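Local coordinates for acetyltransferase, GNAT family (Streptococcus agalactiae 2603V/R, PDB 2PC1), which probably transfers an acyl group, most likely acetyl from acetyl-CoA, to an acceptor that has not been identified, at residues A87-H92 with F114-I119; R146-E151 with G175-Y180. One frame throughout, in Å; residues are numbered along the deposited sequence.

Contact 1 of 2, residues A87-H92 with F114-I119; sequences AVIDGH and FHRIAI. With SO4 (sulfate ion), chain B.
Ala87 and His115 form an antiparallel hydrogen-bonded pair, their backbones joined by Ala87 N to His115 O and His115 N to Ala87 O, both 2.9 Å. In the adjoining pair, Val88 and Phe114 face each other without backbone hydrogen bonds, on the other face of the sheet. Their side chains lie side by side, and Val88 CG2 comes within 3.8 Å of Phe114 CD1; Leu136 of helix 127-139 touches both. On the face of Ala87, Ile89 crosses the His115 side chain at about a right angle, its CD1 3.5 Å from His115 CD2.

Arg116, with positive phi (57°), sits where the strand turns a corner. Its backbone N donates a 2.9 Å hydrogen bond to sulfate O1, and CB and CG run past the same oxygen, CG at 3.5 Å. The chain then bends at chi3 (-72°), which swings the guanidinium back across the strand pair. NE passes Ala87 CB and is salt-bridged to Asp67, NH1 reaches the hydroxyl of Tyr58, and NH2 comes 3.6 Å from Ala87 CB, with Ile89 CD1 farther off. His115 CB lies over one guanidinium face, toward its rim. Apolar atoms thus line a group whose charge is met by Asp67. Tyr58, Gln51 and Trp52 also bind the sulfate, which probably came from the crystallisation liquor. The interruption of strand 111-119 at Arg116 is consistent with the bulged central strand that borders the acetyl-CoA cleft in GNAT enzymes.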
loop_
_atom_site.group_PDB
_atom_site.type_symbol
_atom_site.label_atom_id
_atom_site.label_comp_id
_atom_site.label_asym_id
_atom_site.label_seq_id
_atom_site.Cartn_x
_atom_site.Cartn_y
_atom_site.Cartn_z
ATOM N N ALA A 87 -1.844 -3.280 3.601
ATOM C CA ALA A 87 -1.107 -4.291 4.331
ATOM C C ALA A 87 0.308 -3.787 4.574
ATOM O O ALA A 87 0.947 -3.281 3.640
ATOM C CB ALA A 87 -1.049 -5.579 3.534
ATOM N N VAL A 88 0.798 -3.936 5.777
ATOM C CA VAL A 88 2.124 -3.474 6.189
ATOM C C VAL A 88 2.864 -4.708 6.690
ATOM O O VAL A 88 2.435 -5.347 7.659
ATOM C CB VAL A 88 2.030 -2.419 7.302
ATOM C CG1 VAL A 88 3.419 -1.987 7.730
ATOM C CG2 VAL A 88 1.213 -1.238 6.832
ATOM N N ILE A 89 3.983 -5.034 6.040
ATOM C CA ILE A 89 4.734 -6.229 6.384
ATOM C C ILE A 89 6.161 -5.851 6.751
ATOM O O ILE A 89 6.847 -5.165 5.985
ATOM C CB ILE A 89 4.772 -7.198 5.202
ATOM C CG1 ILE A 89 3.346 -7.559 4.756
ATOM C CG2 ILE A 89 5.537 -8.457 5.591
ATOM C CD1 ILE A 89 3.276 -8.500 3.572
ATOM N N ASP A 90 6.598 -6.305 7.921
ATOM C CA ASP A 90 7.947 -6.107 8.404
ATOM C C ASP A 90 8.729 -7.359 8.077
ATOM O O ASP A 90 8.483 -8.416 8.630
ATOM C CB ASP A 90 7.887 -5.876 9.927
ATOM C CG ASP A 90 9.223 -5.625 10.582
ATOM O OD1 ASP A 90 10.262 -5.498 9.912
ATOM O OD2 ASP A 90 9.220 -5.575 11.848
ATOM N N GLY A 91 9.711 -7.239 7.202
ATOM C CA GLY A 91 10.523 -8.385 6.833
ATOM C C GLY A 91 11.131 -8.167 5.470
ATOM O O GLY A 91 11.513 -7.068 5.139
ATOM N N HIS A 92 11.161 -9.212 4.662
ATOM C CA HIS A 92 11.887 -9.227 3.416
ATOM C C HIS A 92 10.976 -9.661 2.269
ATOM O O HIS A 92 10.183 -10.594 2.426
ATOM C CB HIS A 92 13.037 -10.203 3.532
ATOM C CG HIS A 92 13.999 -10.138 2.398
ATOM N ND1 HIS A 92 14.923 -9.127 2.275
ATOM C CD2 HIS A 92 14.184 -10.953 1.335
ATOM C CE1 HIS A 92 15.646 -9.336 1.191
ATOM N NE2 HIS A 92 15.207 -10.433 0.597
ATOM N N PHE A 114 4.603 -1.777 2.069
ATOM C CA PHE A 114 3.171 -1.588 1.975
ATOM C C PHE A 114 2.674 -2.265 0.726
ATOM O O PHE A 114 3.232 -2.046 -0.333
ATOM C CB PHE A 114 2.785 -0.096 1.887
ATOM C CG PHE A 114 3.184 0.759 3.071
ATOM C CD1 PHE A 114 3.618 0.253 4.281
ATOM C CD2 PHE A 114 3.142 2.149 2.929
ATOM C CE1 PHE A 114 3.974 1.103 5.316
ATOM C CE2 PHE A 114 3.491 2.997 3.972
ATOM C CZ PHE A 114 3.903 2.487 5.150
ATOM N N HIS A 115 1.605 -3.049 0.852
ATOM C CA HIS A 115 0.959 -3.715 -0.269
ATOM C C HIS A 115 -0.538 -3.462 -0.188
ATOM O O HIS A 115 -1.059 -3.056 0.860
ATOM C CB HIS A 115 1.137 -5.239 -0.184
ATOM C CG HIS A 115 2.557 -5.718 -0.121
ATOM N ND1 HIS A 115 3.328 -5.897 -1.239
ATOM C CD2 HIS A 115 3.301 -6.145 0.928
ATOM C CE1 HIS A 115 4.504 -6.387 -0.883
ATOM N NE2 HIS A 115 4.517 -6.538 0.430
ATOM N N ARG A 116 -1.236 -3.741 -1.277
ATOM C CA ARG A 116 -2.696 -3.803 -1.271
ATOM C C ARG A 116 -3.311 -2.502 -0.785
ATOM O O ARG A 116 -4.281 -2.485 -0.024
ATOM C CB ARG A 116 -3.193 -5.023 -0.493
ATOM C CG ARG A 116 -2.846 -6.293 -1.228
ATOM C CD ARG A 116 -3.199 -7.557 -0.468
ATOM N NE ARG A 116 -2.346 -7.832 0.694
ATOM C CZ ARG A 116 -1.111 -8.306 0.614
ATOM N NH1 ARG A 116 -0.526 -8.469 -0.559
ATOM N NH2 ARG A 116 -0.447 -8.591 1.727
ATOM N N ILE A 117 -2.747 -1.388 -1.219
ATOM C CA ILE A 117 -3.222 -0.094 -0.820
ATOM C C ILE A 117 -4.493 0.242 -1.581
ATOM O O ILE A 117 -4.514 0.259 -2.803
ATOM C CB ILE A 117 -2.164 0.989 -1.063
ATOM C CG1 ILE A 117 -0.907 0.707 -0.234
ATOM C CG2 ILE A 117 -2.729 2.374 -0.696
ATOM C CD1 ILE A 117 0.288 1.511 -0.653
ATOM N N ALA A 118 -5.558 0.527 -0.853
ATOM C CA ALA A 118 -6.827 0.872 -1.462
ATOM C C ALA A 118 -7.327 2.116 -0.801
ATOM O O ALA A 118 -7.429 2.204 0.421
ATOM C CB ALA A 118 -7.810 -0.242 -1.310
ATOM N N ILE A 119 -7.623 3.106 -1.618
ATOM C CA ILE A 119 -7.897 4.435 -1.120
ATOM C C ILE A 119 -9.233 4.793 -1.692
ATOM O O ILE A 119 -9.413 4.798 -2.918
ATOM C CB ILE A 119 -6.872 5.468 -1.592
ATOM C CG1 ILE A 119 -5.433 5.032 -1.247
ATOM C CG2 ILE A 119 -7.217 6.829 -0.992
ATOM C CD1 ILE A 119 -5.118 4.855 0.234
HETATM S S SO4 B . -0.232 -4.842 -4.741
HETATM O O1 SO4 B . -1.455 -4.695 -3.991
HETATM O O2 SO4 B . 0.702 -3.804 -4.318
HETATM O O3 SO4 B . 0.366 -6.148 -4.547
HETATM O O4 SO4 B . -0.554 -4.637 -6.151
#

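Contact 2 of 2, residues R146-E151 with G175-Y180; sequences RCDTHE and GVRLAY
This is a buried antiparallel strand pairing in the C-terminal half of the mixed GNAT sheet, joining strand 144-149 to strand 177-183. Four backbone hydrogen bonds of 2.8 to 3.1 Å link Cys147 N and O with Tyr180 O and N, and Thr149 N and O with Leu178 O and N. Between these pairs, Asp148 CA approaches Leu178 O at 3.0 Å in a CA-H...O contact.

Arg177 leans toward Thr149 and His150. Its chain bends at chi2 (-69°), which lays CD 3.4 Å from Thr149 O and brings the guanidinium beside His150, whose CD2 sits 3.4 Å above one guanidinium face; the ring is inclined 55° to it. Arg177 NH1 donates to Val176 O at 3.0 Å, while NH2 is salt-bridged to Asp174. Asp148 stops short of a direct salt bridge with Arg177: a water in the guanidinium plane accepts from NE and lies 2.7 Å from Asp148 OD1, bridging the two, whereas OD2 is bonded to Tyr96. A second water, over the centre of the His150 ring, ties Glu151 N to Val176 O. Farther out, the side chains of Glu151 and Leu178 cross at about a right angle, Glu151 CG to Leu178 CG 4.0 Å.

Leu178 and Tyr180 touch Gln157 of helix 154-162 and Thr149 meets Met156 there; on the other face Ala179 packs on Trp104, and strand 166-171 flanks 177-183 at the sheet's margin.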
loop_
_atom_site.group_PDB
_atom_site.type_symbol
_atom_site.label_atom_id
_atom_site.label_comp_id
_atom_site.label_asym_id
_atom_site.label_seq_id
_atom_site.Cartn_x
_atom_site.Cartn_y
_atom_site.Cartn_z
ATOM N N ARG A 146 9.418 0.533 1.926
ATOM C CA ARG A 146 9.443 0.226 0.498
ATOM C C ARG A 146 8.038 -0.020 -0.039
ATOM O O ARG A 146 7.111 -0.351 0.689
ATOM C CB ARG A 146 10.329 -0.960 0.260
ATOM C CG ARG A 146 11.738 -0.688 0.787
ATOM C CD ARG A 146 12.755 -1.712 0.332
ATOM N NE ARG A 146 13.991 -1.491 1.086
ATOM C CZ ARG A 146 15.141 -2.105 0.840
ATOM N NH1 ARG A 146 15.249 -2.922 -0.198
ATOM N NH2 ARG A 146 16.155 -1.932 1.658
ATOM N N CYS A 147 7.874 0.126 -1.328
ATOM C CA CYS A 147 6.576 -0.051 -1.991
ATOM C C CYS A 147 6.862 -0.282 -3.440
ATOM O O CYS A 147 7.894 0.167 -3.955
ATOM C CB CYS A 147 5.721 1.192 -1.822
ATOM S SG CYS A 147 3.967 0.956 -2.215
ATOM N N ASP A 148 6.001 -0.979 -4.122
ATOM C CA ASP A 148 6.146 -1.105 -5.577
ATOM C C ASP A 148 4.783 -0.853 -6.159
ATOM O O ASP A 148 3.766 -1.047 -5.497
ATOM C CB ASP A 148 6.687 -2.443 -5.994
ATOM C CG ASP A 148 5.777 -3.594 -5.609
ATOM O OD1 ASP A 148 4.824 -3.884 -6.349
ATOM O OD2 ASP A 148 6.006 -4.201 -4.542
ATOM N N THR A 149 4.733 -0.410 -7.394
ATOM C CA THR A 149 3.465 -0.229 -8.068
ATOM C C THR A 149 3.577 -0.515 -9.542
ATOM O O THR A 149 4.653 -0.636 -10.113
ATOM C CB THR A 149 2.879 1.175 -7.798
ATOM O OG1 THR A 149 1.486 1.189 -8.123
ATOM C CG2 THR A 149 3.572 2.226 -8.561
ATOM N N HIS A 150 2.418 -0.632 -10.163
ATOM C CA HIS A 150 2.323 -0.888 -11.580
ATOM C C HIS A 150 2.761 0.342 -12.356
ATOM O O HIS A 150 2.538 1.492 -11.944
ATOM C CB HIS A 150 0.856 -1.215 -11.924
ATOM C CG HIS A 150 0.641 -1.855 -13.263
ATOM N ND1 HIS A 150 0.644 -1.157 -14.464
ATOM C CD2 HIS A 150 0.307 -3.133 -13.577
ATOM C CE1 HIS A 150 0.371 -1.995 -15.459
ATOM N NE2 HIS A 150 0.173 -3.199 -14.943
ATOM N N GLU A 151 3.327 0.091 -13.534
ATOM C CA GLU A 151 3.753 1.149 -14.393
ATOM C C GLU A 151 2.646 2.108 -14.769
ATOM O O GLU A 151 2.904 3.285 -15.017
ATOM C CB GLU A 151 4.363 0.557 -15.672
ATOM C CG GLU A 151 5.713 -0.080 -15.445
ATOM C CD GLU A 151 6.242 -0.737 -16.697
ATOM O OE1 GLU A 151 5.526 -1.563 -17.304
ATOM O OE2 GLU A 151 7.368 -0.413 -17.069
ATOM N N GLY A 175 5.009 -9.498 -13.911
ATOM C CA GLY A 175 5.585 -8.771 -15.033
ATOM C C GLY A 175 6.596 -7.774 -14.507
ATOM O O GLY A 175 7.698 -8.153 -14.135
ATOM N N VAL A 176 6.231 -6.502 -14.465
ATOM C CA VAL A 176 7.143 -5.458 -13.971
ATOM C C VAL A 176 6.453 -4.595 -12.941
ATOM O O VAL A 176 5.279 -4.251 -13.066
ATOM C CB VAL A 176 7.616 -4.524 -15.107
ATOM C CG1 VAL A 176 8.687 -3.560 -14.602
ATOM C CG2 VAL A 176 8.152 -5.327 -16.296
ATOM N N ARG A 177 7.188 -4.234 -11.909
ATOM C CA ARG A 177 6.719 -3.221 -10.989
ATOM C C ARG A 177 7.826 -2.198 -10.795
ATOM O O ARG A 177 9.014 -2.514 -10.880
ATOM C CB ARG A 177 6.287 -3.814 -9.639
ATOM C CG ARG A 177 5.012 -4.711 -9.704
ATOM C CD ARG A 177 3.779 -3.877 -10.002
ATOM N NE ARG A 177 2.495 -4.605 -10.003
ATOM C CZ ARG A 177 1.997 -5.268 -11.049
ATOM N NH1 ARG A 177 2.662 -5.376 -12.205
ATOM N NH2 ARG A 177 0.803 -5.860 -10.926
ATOM N N LEU A 178 7.403 -0.973 -10.523
ATOM C CA LEU A 178 8.286 0.142 -10.194
ATOM C C LEU A 178 8.501 0.149 -8.704
ATOM O O LEU A 178 7.538 0.173 -7.948
ATOM C CB LEU A 178 7.665 1.446 -10.654
ATOM C CG LEU A 178 7.343 1.533 -12.141
ATOM C CD1 LEU A 178 6.737 2.862 -12.467
ATOM C CD2 LEU A 178 8.596 1.320 -13.013
ATOM N N ALA A 179 9.750 0.116 -8.269
ATOM C CA ALA A 179 10.105 -0.051 -6.888
ATOM C C ALA A 179 10.560 1.276 -6.290
ATOM O O ALA A 179 11.371 1.993 -6.892
ATOM C CB ALA A 179 11.238 -1.049 -6.797
ATOM N N TYR A 180 10.085 1.582 -5.092
ATOM C CA TYR A 180 10.278 2.838 -4.393
ATOM C C TYR A 180 10.758 2.589 -2.956
ATOM O O TYR A 180 10.346 1.624 -2.305
ATOM C CB TYR A 180 8.976 3.616 -4.327
ATOM C CG TYR A 180 8.533 4.186 -5.636
ATOM C CD1 TYR A 180 7.837 3.436 -6.552
ATOM C CD2 TYR A 180 8.809 5.498 -5.958
ATOM C CE1 TYR A 180 7.416 3.950 -7.748
ATOM C CE2 TYR A 180 8.393 6.047 -7.171
ATOM C CZ TYR A 180 7.696 5.268 -8.057
ATOM O OH TYR A 180 7.253 5.783 -9.262
HETATM O O HOH W 1 2.269 -3.741 -7.348
HETATM O O HOH W 2 3.736 -2.601 -14.355
#

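In the fold
Both contacts belong to one mixed sheet and meet where strands 111-119 and 144-149 run parallel: Phe114 N probably hydrogen-bonds to Arg146 O at 3.2 Å, and Cys147 SG packs against Phe114 O. The centre of contact 1 lies about 5 Å from the centre of the molecule, that of contact 2 about 11 Å, yet contact 2 has the larger share of buried residues. Helix 127-139 covers part of the first, helix 154-162 part of the second. Their arginines differ too: the Arg116 guanidinium is salt-bridged to Asp67 and packed by apolar atoms, while its backbone N holds the sulfate; Arg177 is salt-bridged to Asp174 and reaches Asp148 through a water.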